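Local coordinates for protein bacterioferritin (Rhodobacter capsulatus, PDB 1JGC) that probably stores iron, oxidising Fe(2+) with dioxygen at a ferroxidase centre and depositing ferric mineral inside a 24-subunit, heme-binding shell, at residues A97-R102 and L123-E128. Numbering follows the deposited sequence.
Sequences ALKLYR and LITDEE
Residues 97-102 and 123-128 are each continuous alpha helix, with i+4 bonds such as Tyr-101 N to Ala-97 O (2.8 Å). Their local axes approach to 9.7 Å and run antiparallel at 160° (signed crossing -160°), in register at Leu-98 and Ile-124, whose CA atoms are 6.0 Å apart. This is the near-antiparallel pairing of consecutive helices, 83-111 and 114-144, in the ferritin four-helix bundle. Leu-98 (m,t) lays CD2 3.6 Å from Ile-124 O and 3.7 Å from Glu-127 CB; Ile-124 (m,t) brings CG1 to 3.6 Å from Tyr-101 CB. The Tyr-101 ring (chi1 m) takes Leu-123 CB over one face, 4.2 Å from its centroid and 25° off the normal, a CH-pi contact. At the other edge of the contact from Tyr-101, Arg-102 (m,t,t) NH2 forms a salt bridge with Glu-128 (m,t) OE2 (2.9 Å); Glu-128 OE1 also salt-bridges Arg-61 of a neighbouring subunit. Tyr-101 OH donates a weak hydrogen bond to OE2 of Glu-127 (3.5 Å; chi1 -112°, between wells, chi2 p). Glu-127 serves both iron positions of the ferroxidase centre, metal-free here; its OE1 lies close to Glu-51 OE2, like charges that bound iron would be expected to offset.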
ATOM      1  N   ALA A  97      52.061  -2.206 -19.735  1.00 32.42           N
ATOM      2  CA  ALA A  97      50.983  -3.146 -20.044  1.00 31.68           C
ATOM      3  C   ALA A  97      50.464  -2.941 -21.469  1.00 30.65           C
ATOM      4  O   ALA A  97      50.295  -3.906 -22.212  1.00 30.96           O
ATOM      5  CB  ALA A  97      49.834  -3.007 -19.030  1.00 30.85           C
ATOM      6  N   LEU A  98      50.214  -1.695 -21.860  1.00 29.59           N
ATOM      7  CA  LEU A  98      49.727  -1.440 -23.216  1.00 30.34           C
ATOM      8  C   LEU A  98      50.716  -1.962 -24.264  1.00 30.54           C
ATOM      9  O   LEU A  98      50.330  -2.540 -25.288  1.00 30.02           O
ATOM     10  CB  LEU A  98      49.491   0.059 -23.428  1.00 29.36           C
ATOM     11  CG  LEU A  98      48.161   0.613 -22.918  1.00 30.30           C
ATOM     12  CD1 LEU A  98      48.200   2.133 -22.964  1.00 31.37           C
ATOM     13  CD2 LEU A  98      47.021   0.088 -23.773  1.00 28.21           C
ATOM     14  N   LYS A  99      51.995  -1.749 -23.995  1.00 30.57           N
ATOM     15  CA  LYS A  99      53.050  -2.188 -24.894  1.00 30.73           C
ATOM     16  C   LYS A  99      52.904  -3.689 -25.085  1.00 28.96           C
ATOM     17  O   LYS A  99      52.842  -4.183 -26.211  1.00 29.07           O
ATOM     18  CB  LYS A  99      54.411  -1.857 -24.275  1.00 32.54           C
ATOM     19  CG  LYS A  99      55.605  -2.199 -25.128  1.00 36.43           C
ATOM     20  CD  LYS A  99      56.899  -1.753 -24.443  1.00 39.34           C
ATOM     21  CE  LYS A  99      58.137  -2.058 -25.304  1.00 40.33           C
ATOM     22  NZ  LYS A  99      58.385  -3.526 -25.505  1.00 40.34           N
ATOM     23  N   LEU A 100      52.825  -4.408 -23.972  1.00 27.16           N
ATOM     24  CA  LEU A 100      52.690  -5.854 -24.008  1.00 26.48           C
ATOM     25  C   LEU A 100      51.419  -6.328 -24.696  1.00 27.07           C
ATOM     26  O   LEU A 100      51.450  -7.300 -25.456  1.00 27.42           O
ATOM     27  CB  LEU A 100      52.732  -6.420 -22.590  1.00 25.57           C
ATOM     28  CG  LEU A 100      52.339  -7.895 -22.447  1.00 25.25           C
ATOM     29  CD1 LEU A 100      53.286  -8.757 -23.253  1.00 23.39           C
ATOM     30  CD2 LEU A 100      52.368  -8.295 -20.979  1.00 24.31           C
ATOM     31  N   TYR A 101      50.303  -5.649 -24.430  1.00 26.36           N
ATOM     32  CA  TYR A 101      49.028  -6.051 -25.021  1.00 25.74           C
ATOM     33  C   TYR A 101      48.959  -5.835 -26.522  1.00 26.19           C
ATOM     34  O   TYR A 101      48.373  -6.646 -27.234  1.00 27.04           O
ATOM     35  CB  TYR A 101      47.854  -5.317 -24.363  1.00 25.49           C
ATOM     36  CG  TYR A 101      47.695  -5.555 -22.878  1.00 24.81           C
ATOM     37  CD1 TYR A 101      48.185  -6.708 -22.268  1.00 25.02           C
ATOM     38  CD2 TYR A 101      47.021  -4.629 -22.083  1.00 26.78           C
ATOM     39  CE1 TYR A 101      48.008  -6.931 -20.899  1.00 25.24           C
ATOM     40  CE2 TYR A 101      46.834  -4.841 -20.716  1.00 25.77           C
ATOM     41  CZ  TYR A 101      47.328  -5.990 -20.135  1.00 25.87           C
ATOM     42  OH  TYR A 101      47.121  -6.193 -18.793  1.00 27.66           O
ATOM     43  N   ARG A 102      49.544  -4.744 -27.007  1.00 26.07           N
ATOM     44  CA  ARG A 102      49.533  -4.465 -28.439  1.00 27.53           C
ATOM     45  C   ARG A 102      50.337  -5.524 -29.199  1.00 28.82           C
ATOM     46  O   ARG A 102      50.013  -5.901 -30.336  1.00 28.75           O
ATOM     47  CB  ARG A 102      50.103  -3.075 -28.695  1.00 26.70           C
ATOM     48  CG  ARG A 102      49.219  -1.988 -28.134  1.00 28.16           C
ATOM     49  CD  ARG A 102      49.759  -0.601 -28.361  1.00 28.03           C
ATOM     50  NE  ARG A 102      48.740   0.389 -28.032  1.00 31.73           N
ATOM     51  CZ  ARG A 102      48.957   1.470 -27.289  1.00 33.22           C
ATOM     52  NH1 ARG A 102      50.163   1.707 -26.797  1.00 34.70           N
ATOM     53  NH2 ARG A 102      47.965   2.315 -27.026  1.00 34.39           N
ATOM     54  N   LEU A 123      41.337  -5.402 -23.436  1.00 20.99           N
ATOM     55  CA  LEU A 123      42.272  -4.951 -22.417  1.00 21.45           C
ATOM     56  C   LEU A 123      42.930  -3.632 -22.831  1.00 21.84           C
ATOM     57  O   LEU A 123      43.064  -2.709 -22.022  1.00 22.52           O
ATOM     58  CB  LEU A 123      43.342  -6.007 -22.167  1.00 20.67           C
ATOM     59  CG  LEU A 123      42.885  -7.297 -21.476  1.00 22.64           C
ATOM     60  CD1 LEU A 123      44.041  -8.298 -21.447  1.00 21.79           C
ATOM     61  CD2 LEU A 123      42.407  -6.990 -20.058  1.00 22.62           C
ATOM     62  N   ILE A 124      43.341  -3.541 -24.091  1.00 21.18           N
ATOM     63  CA  ILE A 124      43.967  -2.324 -24.600  1.00 19.89           C
ATOM     64  C   ILE A 124      43.004  -1.161 -24.421  1.00 19.96           C
ATOM     65  O   ILE A 124      43.405  -0.088 -23.982  1.00 18.61           O
ATOM     66  CB  ILE A 124      44.338  -2.462 -26.108  1.00 20.57           C
ATOM     67  CG1 ILE A 124      45.536  -3.405 -26.259  1.00 18.41           C
ATOM     68  CG2 ILE A 124      44.648  -1.091 -26.718  1.00 17.65           C
ATOM     69  CD1 ILE A 124      45.867  -3.751 -27.689  1.00 19.28           C
ATOM     70  N   THR A 125      41.732  -1.385 -24.752  1.00 20.10           N
ATOM     71  CA  THR A 125      40.722  -0.342 -24.612  1.00 20.91           C
ATOM     72  C   THR A 125      40.560   0.100 -23.154  1.00 21.83           C
ATOM     73  O   THR A 125      40.504   1.292 -22.879  1.00 22.72           O
ATOM     74  CB  THR A 125      39.355  -0.799 -25.161  1.00 20.79           C
ATOM     75  OG1 THR A 125      39.505  -1.197 -26.528  1.00 21.78           O
ATOM     76  CG2 THR A 125      38.352   0.339 -25.100  1.00 17.91           C
ATOM     77  N   ASP A 126      40.495  -0.847 -22.221  1.00 23.30           N
ATOM     78  CA  ASP A 126      40.364  -0.487 -20.810  1.00 25.03           C
ATOM     79  C   ASP A 126      41.601   0.268 -20.315  1.00 26.32           C
ATOM     80  O   ASP A 126      41.488   1.264 -19.602  1.00 26.04           O
ATOM     81  CB  ASP A 126      40.178  -1.726 -19.926  1.00 25.61           C
ATOM     82  CG  ASP A 126      38.882  -2.457 -20.197  1.00 27.91           C
ATOM     83  OD1 ASP A 126      37.902  -1.819 -20.647  1.00 28.83           O
ATOM     84  OD2 ASP A 126      38.839  -3.682 -19.938  1.00 30.29           O
ATOM     85  N   GLU A 127      42.785  -0.210 -20.683  1.00 27.02           N
ATOM     86  CA  GLU A 127      43.998   0.448 -20.238  1.00 28.11           C
ATOM     87  C   GLU A 127      44.125   1.868 -20.800  1.00 26.86           C
ATOM     88  O   GLU A 127      44.606   2.765 -20.111  1.00 26.17           O
ATOM     89  CB  GLU A 127      45.224  -0.403 -20.583  1.00 31.18           C
ATOM     90  CG  GLU A 127      45.949  -0.980 -19.347  1.00 37.23           C
ATOM     91  CD  GLU A 127      45.103  -1.970 -18.518  1.00 41.77           C
ATOM     92  OE1 GLU A 127      44.029  -1.584 -17.981  1.00 43.77           O
ATOM     93  OE2 GLU A 127      45.523  -3.151 -18.389  1.00 44.71           O
ATOM     94  N   GLU A 128      43.690   2.091 -22.035  1.00 25.22           N
ATOM     95  CA  GLU A 128      43.771   3.437 -22.571  1.00 25.39           C
ATOM     96  C   GLU A 128      42.812   4.310 -21.762  1.00 25.51           C
ATOM     97  O   GLU A 128      43.038   5.512 -21.589  1.00 24.65           O
ATOM     98  CB  GLU A 128      43.444   3.460 -24.072  1.00 25.79           C
ATOM     99  CG  GLU A 128      44.663   3.119 -24.937  1.00 26.74           C
ATOM    100  CD  GLU A 128      44.523   3.508 -26.409  1.00 28.26           C
ATOM    101  OE1 GLU A 128      43.845   4.511 -26.728  1.00 29.05           O
ATOM    102  OE2 GLU A 128      45.122   2.818 -27.259  1.00 28.10           O
TER